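Local coordinates for protein Isomerase/lactonizing enzyme (Agrobacterium fabrum str. C58, PDB 2NQL) that is of undetermined function but belongs to the enolase superfamily, joining an N-terminal cap domain to a TIM-barrel-like domain that holds a sodium ion, at residues D107-V111 and R112-G116; W131-A134 and G135-G139. All blocks are in the same frame, centred on the assembly; numbering follows the deposited sequence.

How the contacts relate
Contact 1 (residues 107-116) and contact 2 (residues 131-139) follow each other along the chain within the family's N-terminal domain. In contact 1 the chain leaves helix 98-109 and turns toward helix 117-138; in contact 2 that second helix ends. Their centres lie about 28 Å apart and their nearest atoms about 15 Å, without touching. Contact 1 faces the second subunit and a sulfate ion, whereas no other protein chain of the assembly reaches contact 2, which lies against strand 50-59 and helix 142-145 of its own chain. Neither contact supplies a ligand to the sodium ion, which is bound by Glu240 and Glu266.

Contact 1 (D107-V111 and R112-G116); sequences DMMRV and RGYTG. With SO4 (sulfate ion), chain L.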
ATOM      1  N   ASP A 107     -12.203  -5.250   2.185  1.00 17.11           N
ATOM      2  CA  ASP A 107     -12.223  -5.855   3.533  1.00 17.71           C
ATOM      3  C   ASP A 107     -11.382  -7.121   3.715  1.00 22.70           C
ATOM      4  O   ASP A 107     -10.968  -7.405   4.842  1.00 20.22           O
ATOM      5  CB  ASP A 107     -13.669  -6.149   3.946  1.00 20.42           C
ATOM      6  CG  ASP A 107     -14.412  -4.915   4.347  1.00 31.03           C
ATOM      7  OD1 ASP A 107     -13.800  -3.827   4.426  1.00 27.98           O
ATOM      8  OD2 ASP A 107     -15.630  -5.027   4.584  1.00 29.43           O
ATOM      9  N   MET A 108     -11.128  -7.870   2.638  1.00 16.87           N
ATOM     10  CA  MET A 108     -10.380  -9.133   2.729  1.00 17.16           C
ATOM     11  C   MET A 108      -8.971  -8.943   3.303  1.00 20.85           C
ATOM     12  O   MET A 108      -8.468  -9.820   3.997  1.00 19.43           O
ATOM     13  CB  MET A 108     -10.290  -9.874   1.396  1.00 15.81           C
ATOM     14  CG  MET A 108     -11.628 -10.386   0.839  1.00 16.27           C
ATOM     15  SD  MET A 108     -11.424 -11.761  -0.270  1.00 19.59           S
ATOM     16  CE  MET A 108     -10.665 -10.903  -1.685  1.00 20.37           C
ATOM     17  N   MET A 109      -8.338  -7.799   3.007  1.00 19.43           N
ATOM     18  CA  MET A 109      -6.933  -7.617   3.314  1.00 16.51           C
ATOM     19  C   MET A 109      -6.631  -6.353   4.097  1.00 17.05           C
ATOM     20  O   MET A 109      -5.481  -6.092   4.416  1.00 19.10           O
ATOM     21  CB  MET A 109      -6.092  -7.671   2.019  1.00 15.69           C
ATOM     22  CG  MET A 109      -6.040  -9.067   1.353  1.00 17.59           C
ATOM     23  SD  MET A 109      -5.200 -10.347   2.339  1.00 21.31           S
ATOM     24  CE  MET A 109      -3.499 -10.069   1.841  1.00 21.24           C
ATOM     25  N   ARG A 110      -7.655  -5.562   4.415  1.00 19.42           N
ATOM     26  CA  ARG A 110      -7.414  -4.276   5.046  1.00 20.39           C
ATOM     27  C   ARG A 110      -6.690  -4.362   6.390  1.00 19.77           C
ATOM     28  O   ARG A 110      -5.781  -3.573   6.637  1.00 19.12           O
ATOM     29  CB  ARG A 110      -8.660  -3.371   5.081  1.00 23.71           C
ATOM     30  CG  ARG A 110      -9.646  -3.617   6.209  1.00 28.35           C
ATOM     31  CD  ARG A 110     -10.989  -2.891   6.012  1.00 29.81           C
ATOM     32  NE  ARG A 110     -11.012  -1.504   6.487  1.00 26.78           N
ATOM     33  CZ  ARG A 110     -12.126  -0.829   6.811  1.00 33.67           C
ATOM     34  NH1 ARG A 110     -13.315  -1.414   6.728  1.00 30.89           N
ATOM     35  NH2 ARG A 110     -12.060   0.425   7.246  1.00 24.51           N
ATOM     36  N   VAL A 111      -7.056  -5.326   7.222  1.00 17.66           N
ATOM     37  CA  VAL A 111      -6.465  -5.392   8.577  1.00 21.02           C
ATOM     38  C   VAL A 111      -4.982  -5.778   8.561  1.00 21.16           C
ATOM     39  O   VAL A 111      -4.291  -5.607   9.553  1.00 20.15           O
ATOM     40  CB  VAL A 111      -7.246  -6.322   9.534  1.00 20.72           C
ATOM     41  CG1 VAL A 111      -8.719  -5.861   9.635  1.00 23.48           C
ATOM     42  CG2 VAL A 111      -7.091  -7.826   9.130  1.00 17.59           C
ATOM     43  N   ARG A 112      -4.517  -6.313   7.436  1.00 17.53           N
ATOM     44  CA  ARG A 112      -3.114  -6.636   7.271  1.00 18.61           C
ATOM     45  C   ARG A 112      -2.330  -5.498   6.592  1.00 17.56           C
ATOM     46  O   ARG A 112      -1.131  -5.646   6.341  1.00 17.66           O
ATOM     47  CB  ARG A 112      -2.956  -7.944   6.483  1.00 18.99           C
ATOM     48  CG  ARG A 112      -3.593  -9.181   7.166  1.00 16.86           C
ATOM     49  CD  ARG A 112      -3.087 -10.485   6.585  1.00 17.14           C
ATOM     50  NE  ARG A 112      -3.795 -11.655   7.138  1.00 19.89           N
ATOM     51  CZ  ARG A 112      -4.929 -12.179   6.665  1.00 24.17           C
ATOM     52  NH1 ARG A 112      -5.545 -11.654   5.588  1.00 20.94           N
ATOM     53  NH2 ARG A 112      -5.469 -13.246   7.284  1.00 17.04           N
ATOM     54  N   GLY A 113      -3.002  -4.374   6.338  1.00 18.75           N
ATOM     55  CA  GLY A 113      -2.330  -3.125   5.922  1.00 15.67           C
ATOM     56  C   GLY A 113      -2.242  -2.960   4.400  1.00 18.93           C
ATOM     57  O   GLY A 113      -1.533  -2.075   3.909  1.00 23.06           O
ATOM     58  N   TYR A 114      -2.957  -3.796   3.663  1.00 16.77           N
ATOM     59  CA  TYR A 114      -3.009  -3.691   2.189  1.00 16.91           C
ATOM     60  C   TYR A 114      -4.161  -2.779   1.756  1.00 16.29           C
ATOM     61  O   TYR A 114      -5.061  -3.171   1.016  1.00 19.49           O
ATOM     62  CB  TYR A 114      -3.059  -5.062   1.505  1.00 15.08           C
ATOM     63  CG  TYR A 114      -1.972  -6.012   1.962  1.00 18.57           C
ATOM     64  CD1 TYR A 114      -0.718  -5.977   1.383  1.00 13.79           C
ATOM     65  CD2 TYR A 114      -2.191  -6.906   3.013  1.00 18.33           C
ATOM     66  CE1 TYR A 114       0.307  -6.830   1.809  1.00 15.62           C
ATOM     67  CE2 TYR A 114      -1.199  -7.763   3.442  1.00 16.30           C
ATOM     68  CZ  TYR A 114       0.052  -7.726   2.843  1.00 17.74           C
ATOM     69  OH  TYR A 114       1.027  -8.585   3.289  1.00 15.63           O
ATOM     70  N   THR A 115      -4.090  -1.546   2.219  1.00 16.13           N
ATOM     71  CA  THR A 115      -5.174  -0.592   2.098  1.00 16.27           C
ATOM     72  C   THR A 115      -4.937   0.351   0.897  1.00 20.18           C
ATOM     73  O   THR A 115      -5.685   1.288   0.677  1.00 18.84           O
ATOM     74  CB  THR A 115      -5.273   0.229   3.378  1.00 20.35           C
ATOM     75  OG1 THR A 115      -3.972   0.715   3.769  1.00 23.38           O
ATOM     76  CG2 THR A 115      -5.853  -0.683   4.499  1.00 22.41           C
ATOM     77  N   GLY A 116      -3.876   0.101   0.149  1.00 17.22           N
ATOM     78  CA  GLY A 116      -3.546   0.985  -0.980  1.00 18.55           C
ATOM     79  C   GLY A 116      -2.701   0.277  -2.006  1.00 16.35           C
ATOM     80  O   GLY A 116      -2.947  -0.888  -2.326  1.00 17.57           O
TER
HETATM   81  S   SO4 L1001      -1.331 -12.191  10.572  1.00 28.57           S
HETATM   82  O1  SO4 L1001      -2.460 -11.935  11.449  1.00 32.27           O
HETATM   83  O2  SO4 L1001      -0.368 -11.101  10.633  1.00 30.06           O
HETATM   84  O3  SO4 L1001      -0.659 -13.394  11.038  1.00 46.58           O
HETATM   85  O4  SO4 L1001      -1.829 -12.443   9.241  1.00 34.50           O
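Met109 O is gripped by two amides of the turn that follows: Arg112 N at 3.2 Å, and Tyr114 N in a long, weak bond of 3.5 Å. Gly113 N bonds Arg110 O at 2.9 Å, the shortest of the three. These bonds wind the chain back at the end of helix 98-109. Gly113, with phi 93°, takes a backbone shape in which a side chain would press on the preceding carbonyl, and Tyr114 then centres an inverse gamma turn.

The Met109 chain is bent at chi2 (-65°) and chi3 (-86°), which brings CE obliquely to the Tyr114 ring, 3.6 Å from CD2; its sulfur makes an oblique Met-aromatic contact with the same ring. SD also lies at the edge of the Arg112 guanidinium, 3.5 Å from NH1. In this mandelate racemase/muconate lactonizing enzyme N-terminal domain, the turn links two successive helices and lies against the second subunit. There Tyr114 OH is hydrogen-bonded to Asp121 and its ring stacks on Phe118, both of that subunit. The Arg112 chain runs extended from CG to NE, and NE bonds O4 of a sulfate ion in the guanidinium plane at 3.0 Å; NH1 reaches Val45 O of the second subunit. The sulfate, probably from the crystallisation liquor, is also bonded by Thr317 and Tyr70 of the second subunit. The end of Arg110 leads away from the turn: NH1 forms a salt bridge with Asp107 OD1 whose hydrogen bond, at 3.4 Å, is weak, and NE pairs with Glu246 of the second subunit. At the base of Arg110, Thr115 CG2 packs on CB at 3.9 Å.

Contact 2 (W131-A134 and G135-G139); sequences WDIA and GQEAG
Asp132 and Gln136, one helical turn apart, join through their side chains: Gln136 NE2 gives a hydrogen bond of 3.2 Å to Asp132 OD1. The donor comes from above the carboxylate plane, and the two flat groups are turned 50° against each other. A chi1 of -172° brings the Asp132 carboxylate within bonding distance of the amide of Gln136, whose chain is extended. One residue on, Ile133 and Glu137 lie side by side, pointing the same way, with Ile133 CG2 3.6 Å from Glu137 OE1. The backbone bonds of the helix accompany these pairs, among them Glu137 N to Ile133 O at 2.9 Å and Ala138 N to Ala134 O at 3.0 Å.

Partners farther out fix the polar ends. Asp132 OD1 also receives Leu373 N, while OD2 takes Trp66 N; Gln136 NE2 reaches Val64 O. Asn2 ND2 and Ser3 N hold the two oxygens of Glu137, tying the helix to the start of the chain. Ile133 packs on Met57 and Thr59 of strand 50-59, and Ala134 on Leu145 of helix 142-145.

Positive phi at Gly139 (62°) and two bonds back into the last turn, one of them Gly139 N to Gln136 O at 3.1 Å, make a Schellman motif that ends helix 117-138.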
ATOM      1  N   TRP A 131     -18.652  -1.856 -12.886  1.00 17.24           N
ATOM      2  CA  TRP A 131     -19.530  -0.719 -13.239  1.00 17.15           C
ATOM      3  C   TRP A 131     -19.869  -0.656 -14.735  1.00 20.36           C
ATOM      4  O   TRP A 131     -20.993  -0.261 -15.099  1.00 20.29           O
ATOM      5  CB  TRP A 131     -18.945   0.623 -12.806  1.00 16.56           C
ATOM      6  CG  TRP A 131     -19.141   0.970 -11.359  1.00 19.47           C
ATOM      7  CD1 TRP A 131     -18.195   0.912 -10.341  1.00 20.17           C
ATOM      8  CD2 TRP A 131     -20.354   1.417 -10.750  1.00 18.85           C
ATOM      9  NE1 TRP A 131     -18.760   1.341  -9.147  1.00 21.49           N
ATOM     10  CE2 TRP A 131     -20.082   1.636  -9.366  1.00 21.65           C
ATOM     11  CE3 TRP A 131     -21.655   1.666 -11.238  1.00 25.40           C
ATOM     12  CZ2 TRP A 131     -21.070   2.088  -8.471  1.00 25.79           C
ATOM     13  CZ3 TRP A 131     -22.629   2.122 -10.339  1.00 26.45           C
ATOM     14  CH2 TRP A 131     -22.332   2.308  -8.975  1.00 26.40           C
ATOM     15  N   ASP A 132     -18.913  -1.045 -15.583  1.00 15.86           N
ATOM     16  CA  ASP A 132     -19.146  -1.141 -17.051  1.00 16.16           C
ATOM     17  C   ASP A 132     -20.279  -2.143 -17.309  1.00 21.74           C
ATOM     18  O   ASP A 132     -21.233  -1.857 -18.033  1.00 18.22           O
ATOM     19  CB  ASP A 132     -17.856  -1.578 -17.753  1.00 18.04           C
ATOM     20  CG  ASP A 132     -17.938  -1.529 -19.281  1.00 17.39           C
ATOM     21  OD1 ASP A 132     -18.896  -0.938 -19.837  1.00 20.28           O
ATOM     22  OD2 ASP A 132     -17.024  -2.091 -19.935  1.00 17.04           O
ATOM     23  N   ILE A 133     -20.178  -3.316 -16.700  1.00 16.49           N
ATOM     24  CA  ILE A 133     -21.231  -4.344 -16.790  1.00 17.94           C
ATOM     25  C   ILE A 133     -22.579  -3.831 -16.251  1.00 17.45           C
ATOM     26  O   ILE A 133     -23.616  -3.999 -16.921  1.00 21.63           O
ATOM     27  CB  ILE A 133     -20.784  -5.675 -16.110  1.00 18.34           C
ATOM     28  CG1 ILE A 133     -19.679  -6.344 -16.943  1.00 15.95           C
ATOM     29  CG2 ILE A 133     -21.962  -6.653 -15.989  1.00 17.09           C
ATOM     30  CD1 ILE A 133     -18.905  -7.443 -16.192  1.00 18.56           C
ATOM     31  N   ALA A 134     -22.561  -3.199 -15.079  1.00 18.17           N
ATOM     32  CA  ALA A 134     -23.774  -2.674 -14.439  1.00 20.63           C
ATOM     33  C   ALA A 134     -24.496  -1.735 -15.411  1.00 27.84           C
ATOM     34  O   ALA A 134     -25.714  -1.820 -15.598  1.00 21.25           O
ATOM     35  CB  ALA A 134     -23.427  -1.930 -13.130  1.00 20.39           C
ATOM     36  N   GLY A 135     -23.724  -0.872 -16.059  1.00 22.00           N
ATOM     37  CA  GLY A 135     -24.304   0.118 -16.974  1.00 19.77           C
ATOM     38  C   GLY A 135     -24.907  -0.536 -18.194  1.00 21.59           C
ATOM     39  O   GLY A 135     -26.057  -0.246 -18.540  1.00 24.43           O
ATOM     40  N   GLN A 136     -24.145  -1.416 -18.836  1.00 21.06           N
ATOM     41  CA  GLN A 136     -24.631  -2.189 -19.976  1.00 22.03           C
ATOM     42  C   GLN A 136     -25.913  -2.961 -19.693  1.00 30.77           C
ATOM     43  O   GLN A 136     -26.854  -2.922 -20.497  1.00 22.62           O
ATOM     44  CB  GLN A 136     -23.581  -3.160 -20.473  1.00 18.09           C
ATOM     45  CG  GLN A 136     -22.411  -2.475 -21.197  1.00 20.31           C
ATOM     46  CD  GLN A 136     -21.448  -3.486 -21.748  1.00 22.37           C
ATOM     47  OE1 GLN A 136     -21.829  -4.338 -22.555  1.00 22.81           O
ATOM     48  NE2 GLN A 136     -20.181  -3.420 -21.303  1.00 21.80           N
ATOM     49  N   GLU A 137     -25.946  -3.657 -18.554  1.00 19.48           N
ATOM     50  CA  GLU A 137     -27.144  -4.381 -18.124  1.00 23.04           C
ATOM     51  C   GLU A 137     -28.347  -3.467 -17.852  1.00 26.08           C
ATOM     52  O   GLU A 137     -29.493  -3.845 -18.120  1.00 29.03           O
ATOM     53  CB  GLU A 137     -26.817  -5.242 -16.888  1.00 23.44           C
ATOM     54  CG  GLU A 137     -25.985  -6.474 -17.273  1.00 19.20           C
ATOM     55  CD  GLU A 137     -25.589  -7.377 -16.080  1.00 22.93           C
ATOM     56  OE1 GLU A 137     -25.416  -6.875 -14.951  1.00 24.79           O
ATOM     57  OE2 GLU A 137     -25.432  -8.595 -16.314  1.00 25.14           O
ATOM     58  N   ALA A 138     -28.083  -2.266 -17.354  1.00 20.91           N
ATOM     59  CA  ALA A 138     -29.134  -1.258 -17.149  1.00 25.45           C
ATOM     60  C   ALA A 138     -29.501  -0.462 -18.421  1.00 31.05           C
ATOM     61  O   ALA A 138     -30.482   0.287 -18.419  1.00 30.57           O
ATOM     62  CB  ALA A 138     -28.736  -0.316 -16.035  1.00 23.43           C
ATOM     63  N   GLY A 139     -28.704  -0.597 -19.484  1.00 24.92           N
ATOM     64  CA  GLY A 139     -28.821   0.266 -20.678  1.00 25.58           C
ATOM     65  C   GLY A 139     -28.579   1.743 -20.396  1.00 32.27           C
ATOM     66  O   GLY A 139     -29.214   2.615 -21.006  1.00 31.41           O
TER